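Putative reductase (Peptoclostridium difficile, PDB 5J6C) probably acts as an FMN-dependent nitroreductase, using bound flavin mononucleotide to reduce nitro compounds, metronidazole perhaps among them. Local coordinates at residues A[113-116]-A[117-120]; A[140-143]-A[144-148]; A[157-161]-A[162-166]. One frame throughout, in Å; residues are numbered along the deposited sequence.

Contact 1: A[113-116]-A[117-120]; sequences NDVW and IEDA. With FMN (flavin mononucleotide), chain E.
Oxygen OD2 of D119 is held by two partners: the hydroxyl of T70, and a water that donates to OD2 at 2.5 Å and accepts from N113 ND2 at 3.2 Å. Through this water the loop is tied to the first turn of the helix. V115 is the N-cap, and its O takes the amide N of D119 at 3.1 Å, in the carbonyl plane and nearly straight (172°); one residue on, A120 N reaches W116 O at 2.8 Å. D119 OD1 accepts from the amide of S65. E118 bends at chi2 (82°), which folds its carboxylate back over the N-cap, with OE1 3.5 Å from V115 CB. Its OE2 makes a salt bridge to R144 and accepts a hydrogen bond from Q142, both of the second subunit. Apolar packing comes from I117, whose CG1 sits 3.7 Å from the centroid of the six-membered W116 ring, almost exactly on its normal: a CH-pi contact. The FMN held chiefly by the second subunit reaches this turn with its dimethylbenzene edge, C7M lying 3.6 Å from E118 CB. Helix 116-133 thus starts against the dimer interface, while W116 packs on strands 102-109 and 168-177.

Contact 2: A[140-143]-A[144-148]; sequences WIQV and RNRMY. With FMN (flavin mononucleotide), chain C.
A type II beta turn runs from V143 to R146, closed by R146 N to V143 O at 3.0 Å, with N145 taking positive phi (66°). It lets the chain leave strand 137-142, an outer strand of the chain's nitroreductase-fold sheet, beside the flavin. Q142 joins strand, turn and cofactor. Its backbone N donates to O4 of FMN at 3.1 Å. With CG anti to the backbone N (chi1 -175°) and a bend at chi2, its amide spans two groups: OE1 accepts from W140 NE1 at 2.8 Å, tilted from both planes, while NE2 points in its own plane at R144 O, 3.0 Å away and almost straight (174°). Bonded at both ends, with NE2 also serving E118 of the second subunit, the amide has its rotation fixed. The W140 indole lies with one face toward the benzenoid end of the flavin, C7M standing over its rim. R146 crosses Q142 at about a right angle, and Q142 CG lies over one face of its guanidinium; the two CG atoms are 3.7 Å apart. R146 NH1 salt-bridges D114 of the second subunit and, at 2.9 Å, donates to N145 O from above the carbonyl plane.

Contact 3: A[157-161]-A[162-166]; sequences YIREE and LKVPS
R159 and V164 cross at about a right angle, the arginine's aliphatic part over the valine branch, R159 CG 3.7 Å from V164 CB. R159 turns CG away from its carbonyl carbon (chi1 -71°) and bends at chi3 (-86°), carrying the guanidinium along the departing chain. There NH1 lies 3.6 Å from S166 CA, and S166 O faces one side of the group. A water accepts from R159 NH1 at 2.5 Å and donates to V164 O at 2.6 Å, tying the guanidinium to the loop, while NH2 makes a salt bridge back to D155 on the helix. I158 and L162 lie side by side and point the same way, I158 CG2 and L162 CD1 3.9 Å apart. I158 meets V170 of strand 168-177 and L162 meets I74 of strand 71-76. The helix ends here: L162 N still bonds I158 O at 2.8 Å, K163 takes positive phi (61°), and V164 N turns back to a lone pair of R159 O at 2.8 Å. K163 N to E160 O, the second bond of the classical motif, is long at 3.6 Å, but the 6→1 bond, positive phi and R159-V164 packing are those of a Schellman-like helix C-cap.

Contact 1 starts a helix and contact 3 ends one, whereas contact 2 is the turn by which strand 137-142 departs. Contact 1 is buried; the other two are partly buried, contact 3 lying farthest from the chain's centre. Contacts 1 and 2 both border flavin, but each at a different FMN: contact 2 bonds to one, while contact 1 only packs against the other. Both are rich in charges paired across the dimer, and they touch where R144 lies against W116 and I117. Contact 3 is away from the flavin; its interior side is apolar and its outer side carries charges and water. It meets contact 2 where V143 packs on I158 and Y148 stacks with Y157.

Contact 1: A[113-116]-A[117-120]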
# COMPACT_ATOMS: atom_id res chain seq x y z
N ASN A 113 -15.05 6.47 3.62
CA ASN A 113 -13.87 7.28 3.86
C ASN A 113 -13.37 7.82 2.53
O ASN A 113 -13.61 7.22 1.47
CB ASN A 113 -12.76 6.48 4.58
CG ASN A 113 -12.06 7.28 5.68
OD1 ASN A 113 -12.20 8.51 5.75
ND2 ASN A 113 -11.31 6.59 6.53
N ASP A 114 -12.68 8.96 2.59
CA ASP A 114 -12.06 9.57 1.42
C ASP A 114 -10.66 9.02 1.15
O ASP A 114 -10.11 9.26 0.06
CB ASP A 114 -11.97 11.08 1.60
CG ASP A 114 -11.13 11.48 2.80
OD1 ASP A 114 -11.04 10.69 3.77
OD2 ASP A 114 -10.56 12.58 2.78
N VAL A 115 -10.07 8.30 2.10
CA VAL A 115 -8.75 7.70 1.92
C VAL A 115 -8.92 6.21 1.68
O VAL A 115 -8.06 5.40 2.06
CB VAL A 115 -7.84 8.01 3.12
CG1 VAL A 115 -7.47 9.50 3.13
CG2 VAL A 115 -8.52 7.67 4.42
N TRP A 116 -10.04 5.83 1.03
CA TRP A 116 -10.23 4.45 0.58
C TRP A 116 -9.18 4.04 -0.44
O TRP A 116 -8.88 2.84 -0.57
CB TRP A 116 -11.64 4.27 -0.01
CG TRP A 116 -11.93 5.12 -1.21
CD1 TRP A 116 -12.55 6.33 -1.23
CD2 TRP A 116 -11.62 4.81 -2.58
NE1 TRP A 116 -12.63 6.80 -2.51
CE2 TRP A 116 -12.08 5.89 -3.37
CE3 TRP A 116 -11.00 3.73 -3.22
CZ2 TRP A 116 -11.93 5.92 -4.76
CZ3 TRP A 116 -10.86 3.76 -4.60
CH2 TRP A 116 -11.33 4.85 -5.35
N ILE A 117 -8.61 5.01 -1.18
CA ILE A 117 -7.50 4.71 -2.09
C ILE A 117 -6.33 4.12 -1.32
O ILE A 117 -5.74 3.10 -1.72
CB ILE A 117 -7.08 5.97 -2.86
CG1 ILE A 117 -8.23 6.53 -3.68
CG2 ILE A 117 -5.88 5.66 -3.75
CD1 ILE A 117 -7.93 7.92 -4.29
N GLU A 118 -5.97 4.77 -0.22
CA GLU A 118 -4.90 4.26 0.64
C GLU A 118 -5.26 2.88 1.18
O GLU A 118 -4.47 1.94 1.07
CB GLU A 118 -4.65 5.24 1.77
CG GLU A 118 -3.88 6.49 1.37
CD GLU A 118 -4.74 7.60 0.74
OE1 GLU A 118 -5.88 7.34 0.29
OE2 GLU A 118 -4.23 8.74 0.68
N ASP A 119 -6.45 2.76 1.79
CA ASP A 119 -6.89 1.49 2.36
C ASP A 119 -6.75 0.37 1.34
O ASP A 119 -6.14 -0.67 1.62
CB ASP A 119 -8.36 1.58 2.81
CG ASP A 119 -8.55 2.38 4.09
OD1 ASP A 119 -7.55 2.71 4.74
OD2 ASP A 119 -9.73 2.66 4.43
N ALA A 120 -7.33 0.59 0.15
CA ALA A 120 -7.33 -0.45 -0.87
C ALA A 120 -5.92 -0.78 -1.31
O ALA A 120 -5.60 -1.94 -1.57
CB ALA A 120 -8.17 -0.01 -2.07
N1 FMN E . -3.61 6.61 13.01
C2 FMN E . -3.51 7.86 13.60
O2 FMN E . -3.35 7.96 14.81
N3 FMN E . -3.58 9.01 12.85
C4 FMN E . -3.75 8.93 11.49
O4 FMN E . -3.80 9.97 10.80
C4A FMN E . -3.85 7.68 10.89
N5 FMN E . -4.01 7.62 9.52
C5A FMN E . -4.10 6.38 8.91
C6 FMN E . -4.28 6.36 7.52
C7 FMN E . -4.36 5.15 6.85
C7M FMN E . -4.55 5.18 5.36
C8 FMN E . -4.29 3.95 7.57
C8M FMN E . -4.38 2.64 6.82
C9 FMN E . -4.12 3.97 8.96
C9A FMN E . -4.03 5.19 9.65
N10 FMN E . -3.85 5.25 11.03
C10 FMN E . -3.76 6.50 11.64
C1' FMN E . -3.82 3.99 11.88
C2' FMN E . -5.34 3.69 12.16
O2' FMN E . -5.86 4.32 13.30
C3' FMN E . -5.89 2.25 12.23
O3' FMN E . -6.67 1.88 13.38
C4' FMN E . -4.85 1.19 12.23
O4' FMN E . -4.10 1.19 11.04
C5' FMN E . -5.66 -0.10 12.41
O5' FMN E . -5.34 -0.55 13.71
P FMN E . -3.94 -1.32 13.83
O1P FMN E . -4.20 -2.75 13.41
O2P FMN E . -2.91 -0.76 12.89
O3P FMN E . -3.43 -1.29 15.26
O HOH W 1 -11.07 3.44 6.35

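Contact 2: A[140-143]-A[144-148]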
# COMPACT_ATOMS: atom_id res chain seq x y z
N TRP A 140 -0.24 -6.19 -10.39
CA TRP A 140 -1.27 -5.21 -10.13
C TRP A 140 -1.77 -4.66 -11.46
O TRP A 140 -0.98 -4.32 -12.34
CB TRP A 140 -0.67 -4.10 -9.25
CG TRP A 140 -1.49 -2.88 -8.88
CD1 TRP A 140 -2.15 -2.03 -9.72
CD2 TRP A 140 -1.64 -2.32 -7.55
NE1 TRP A 140 -2.71 -1.00 -9.00
CE2 TRP A 140 -2.42 -1.16 -7.67
CE3 TRP A 140 -1.20 -2.72 -6.28
CZ2 TRP A 140 -2.78 -0.37 -6.57
CZ3 TRP A 140 -1.55 -1.94 -5.18
CH2 TRP A 140 -2.34 -0.78 -5.33
N ILE A 141 -3.09 -4.60 -11.62
CA ILE A 141 -3.71 -3.99 -12.79
C ILE A 141 -4.44 -2.75 -12.30
O ILE A 141 -5.44 -2.85 -11.58
CB ILE A 141 -4.67 -4.97 -13.49
CG1 ILE A 141 -3.90 -6.20 -13.97
CG2 ILE A 141 -5.38 -4.28 -14.66
CD1 ILE A 141 -4.79 -7.27 -14.51
N GLN A 142 -3.94 -1.57 -12.68
CA GLN A 142 -4.52 -0.31 -12.22
C GLN A 142 -5.91 -0.10 -12.82
O GLN A 142 -6.08 -0.24 -14.03
CB GLN A 142 -3.60 0.85 -12.58
CG GLN A 142 -4.03 2.20 -12.06
CD GLN A 142 -4.06 2.27 -10.53
OE1 GLN A 142 -3.29 1.58 -9.86
NE2 GLN A 142 -4.94 3.11 -9.99
N VAL A 143 -6.88 0.27 -11.98
CA VAL A 143 -8.25 0.57 -12.42
C VAL A 143 -8.62 2.03 -12.16
O VAL A 143 -9.09 2.74 -13.06
CB VAL A 143 -9.27 -0.38 -11.76
CG1 VAL A 143 -10.71 0.03 -12.14
CG2 VAL A 143 -8.99 -1.83 -12.19
N ARG A 144 -8.45 2.49 -10.92
CA ARG A 144 -8.73 3.88 -10.60
C ARG A 144 -7.95 4.79 -11.55
O ARG A 144 -6.78 4.54 -11.83
CB ARG A 144 -8.37 4.19 -9.14
CG ARG A 144 -8.89 5.54 -8.68
CD ARG A 144 -8.36 5.95 -7.31
NE ARG A 144 -6.93 6.24 -7.34
CZ ARG A 144 -6.42 7.45 -7.56
NH1 ARG A 144 -5.10 7.63 -7.57
NH2 ARG A 144 -7.23 8.48 -7.78
N ASN A 145 -8.62 5.83 -12.06
CA ASN A 145 -8.02 6.82 -12.95
C ASN A 145 -7.61 6.22 -14.29
O ASN A 145 -6.80 6.82 -15.01
CB ASN A 145 -6.79 7.49 -12.30
CG ASN A 145 -7.17 8.59 -11.31
OD1 ASN A 145 -8.35 8.90 -11.12
ND2 ASN A 145 -6.17 9.16 -10.66
N ARG A 146 -8.15 5.06 -14.64
CA ARG A 146 -7.88 4.42 -15.92
C ARG A 146 -9.18 4.28 -16.70
O ARG A 146 -10.26 4.12 -16.13
CB ARG A 146 -7.24 3.04 -15.73
CG ARG A 146 -5.85 3.12 -15.10
CD ARG A 146 -4.93 3.97 -15.99
NE ARG A 146 -3.60 4.17 -15.42
CZ ARG A 146 -3.19 5.28 -14.83
NH1 ARG A 146 -4.01 6.32 -14.71
NH2 ARG A 146 -1.95 5.37 -14.35
N MET A 147 -9.06 4.34 -18.02
CA MET A 147 -10.23 4.28 -18.88
C MET A 147 -10.34 2.91 -19.54
O MET A 147 -9.33 2.34 -19.98
CB MET A 147 -10.18 5.38 -19.96
CG MET A 147 -10.15 6.81 -19.42
SD MET A 147 -11.59 7.32 -18.43
CE MET A 147 -12.85 7.35 -19.72
N TYR A 148 -11.57 2.38 -19.58
CA TYR A 148 -11.87 1.30 -20.52
C TYR A 148 -11.60 1.75 -21.96
O TYR A 148 -10.94 1.04 -22.73
CB TYR A 148 -13.32 0.84 -20.36
CG TYR A 148 -13.83 -0.03 -21.49
CD1 TYR A 148 -14.45 0.53 -22.61
CD2 TYR A 148 -13.69 -1.42 -21.43
CE1 TYR A 148 -14.92 -0.28 -23.65
CE2 TYR A 148 -14.17 -2.23 -22.45
CZ TYR A 148 -14.78 -1.66 -23.55
OH TYR A 148 -15.22 -2.49 -24.55
N1 FMN C . 1.51 -3.68 -14.45
C2 FMN C . 0.72 -3.89 -15.56
O2 FMN C . 1.06 -4.70 -16.42
N3 FMN C . -0.45 -3.20 -15.74
C4 FMN C . -0.85 -2.26 -14.81
O4 FMN C . -1.90 -1.63 -14.95
C4A FMN C . -0.06 -2.03 -13.70
N5 FMN C . -0.49 -1.10 -12.78
C5A FMN C . 0.26 -0.88 -11.66
C6 FMN C . -0.18 0.07 -10.74
C7 FMN C . 0.55 0.30 -9.60
C7M FMN C . 0.07 1.31 -8.61
C8 FMN C . 1.72 -0.39 -9.39
C8M FMN C . 2.50 -0.13 -8.14
C9 FMN C . 2.17 -1.34 -10.29
C9A FMN C . 1.44 -1.58 -11.44
N10 FMN C . 1.87 -2.51 -12.38
C10 FMN C . 1.12 -2.74 -13.51
C1' FMN C . 3.14 -3.28 -12.15
C2' FMN C . 4.37 -2.42 -12.47
O2' FMN C . 4.61 -2.38 -13.87
C3' FMN C . 5.59 -2.96 -11.72
O3' FMN C . 5.27 -3.09 -10.36
C4' FMN C . 6.81 -2.05 -11.85
O4' FMN C . 7.17 -1.96 -13.22
C5' FMN C . 7.99 -2.58 -11.03
O5' FMN C . 8.36 -3.83 -11.57
P FMN C . 8.29 -5.16 -10.66
O1P FMN C . 6.95 -5.20 -9.95
O2P FMN C . 8.43 -6.40 -11.52
O3P FMN C . 9.40 -5.06 -9.64

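Contact 3: A[157-161]-A[162-166]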
# COMPACT_ATOMS: atom_id res chain seq x y z
N TYR A 157 -16.80 -0.13 -16.09
CA TYR A 157 -16.83 -1.40 -16.82
C TYR A 157 -16.79 -2.60 -15.87
O TYR A 157 -17.58 -3.54 -16.01
CB TYR A 157 -15.67 -1.44 -17.81
CG TYR A 157 -15.57 -2.74 -18.56
CD1 TYR A 157 -16.34 -2.97 -19.69
CD2 TYR A 157 -14.71 -3.74 -18.13
CE1 TYR A 157 -16.25 -4.17 -20.38
CE2 TYR A 157 -14.61 -4.95 -18.82
CZ TYR A 157 -15.39 -5.16 -19.94
OH TYR A 157 -15.30 -6.36 -20.62
N ILE A 158 -15.89 -2.56 -14.89
CA ILE A 158 -15.74 -3.70 -13.98
C ILE A 158 -16.96 -3.84 -13.08
O ILE A 158 -17.45 -4.95 -12.85
CB ILE A 158 -14.43 -3.58 -13.17
CG1 ILE A 158 -13.24 -3.70 -14.13
CG2 ILE A 158 -14.35 -4.66 -12.10
CD1 ILE A 158 -11.92 -3.25 -13.54
N ARG A 159 -17.49 -2.73 -12.57
CA ARG A 159 -18.68 -2.82 -11.72
C ARG A 159 -19.85 -3.44 -12.47
O ARG A 159 -20.63 -4.20 -11.89
CB ARG A 159 -19.07 -1.44 -11.18
CG ARG A 159 -18.12 -0.88 -10.14
CD ARG A 159 -18.73 0.34 -9.44
NE ARG A 159 -18.48 1.60 -10.14
CZ ARG A 159 -19.44 2.38 -10.65
NH1 ARG A 159 -20.71 2.05 -10.51
NH2 ARG A 159 -19.12 3.52 -11.28
N GLU A 160 -20.00 -3.12 -13.76
CA GLU A 160 -21.04 -3.78 -14.56
C GLU A 160 -20.75 -5.26 -14.71
O GLU A 160 -21.66 -6.10 -14.66
CB GLU A 160 -21.16 -3.12 -15.93
CG GLU A 160 -21.66 -1.69 -15.88
CD GLU A 160 -23.15 -1.60 -15.59
OE1 GLU A 160 -23.86 -2.63 -15.74
OE2 GLU A 160 -23.62 -0.49 -15.22
N GLU A 161 -19.47 -5.61 -14.91
CA GLU A 161 -19.12 -7.00 -15.14
C GLU A 161 -19.32 -7.83 -13.89
O GLU A 161 -19.75 -8.99 -13.97
CB GLU A 161 -17.67 -7.07 -15.62
CG GLU A 161 -17.19 -8.48 -15.89
CD GLU A 161 -18.02 -9.16 -16.96
OE1 GLU A 161 -18.39 -8.48 -17.95
OE2 GLU A 161 -18.32 -10.36 -16.80
N LEU A 162 -19.05 -7.26 -12.71
CA LEU A 162 -19.13 -7.99 -11.45
C LEU A 162 -20.35 -7.61 -10.62
O LEU A 162 -20.47 -8.04 -9.46
CB LEU A 162 -17.84 -7.78 -10.65
CG LEU A 162 -16.57 -8.24 -11.37
CD1 LEU A 162 -15.40 -8.01 -10.46
CD2 LEU A 162 -16.68 -9.72 -11.75
N LYS A 163 -21.26 -6.79 -11.17
CA LYS A 163 -22.51 -6.43 -10.51
C LYS A 163 -22.27 -5.70 -9.19
O LYS A 163 -22.98 -5.91 -8.20
CB LYS A 163 -23.40 -7.66 -10.33
CG LYS A 163 -23.77 -8.32 -11.64
CD LYS A 163 -24.84 -7.49 -12.35
CE LYS A 163 -25.34 -8.14 -13.63
NZ LYS A 163 -26.83 -8.36 -13.67
N VAL A 164 -21.30 -4.80 -9.19
CA VAL A 164 -20.90 -4.06 -7.99
C VAL A 164 -21.78 -2.83 -7.84
O VAL A 164 -21.90 -2.04 -8.79
CB VAL A 164 -19.43 -3.66 -8.10
CG1 VAL A 164 -19.01 -2.86 -6.87
CG2 VAL A 164 -18.57 -4.89 -8.29
N PRO A 165 -22.38 -2.59 -6.67
CA PRO A 165 -23.18 -1.38 -6.48
C PRO A 165 -22.33 -0.12 -6.62
O PRO A 165 -21.11 -0.14 -6.46
CB PRO A 165 -23.73 -1.52 -5.05
CG PRO A 165 -23.60 -2.98 -4.74
CD PRO A 165 -22.39 -3.46 -5.47
N SER A 166 -23.02 0.99 -6.90
CA SER A 166 -22.35 2.23 -7.27
C SER A 166 -21.64 2.91 -6.12
O SER A 166 -20.77 3.75 -6.37
CB SER A 166 -23.36 3.20 -7.87
OG SER A 166 -24.46 3.31 -6.99
O HOH W 2 -22.32 0.26 -9.91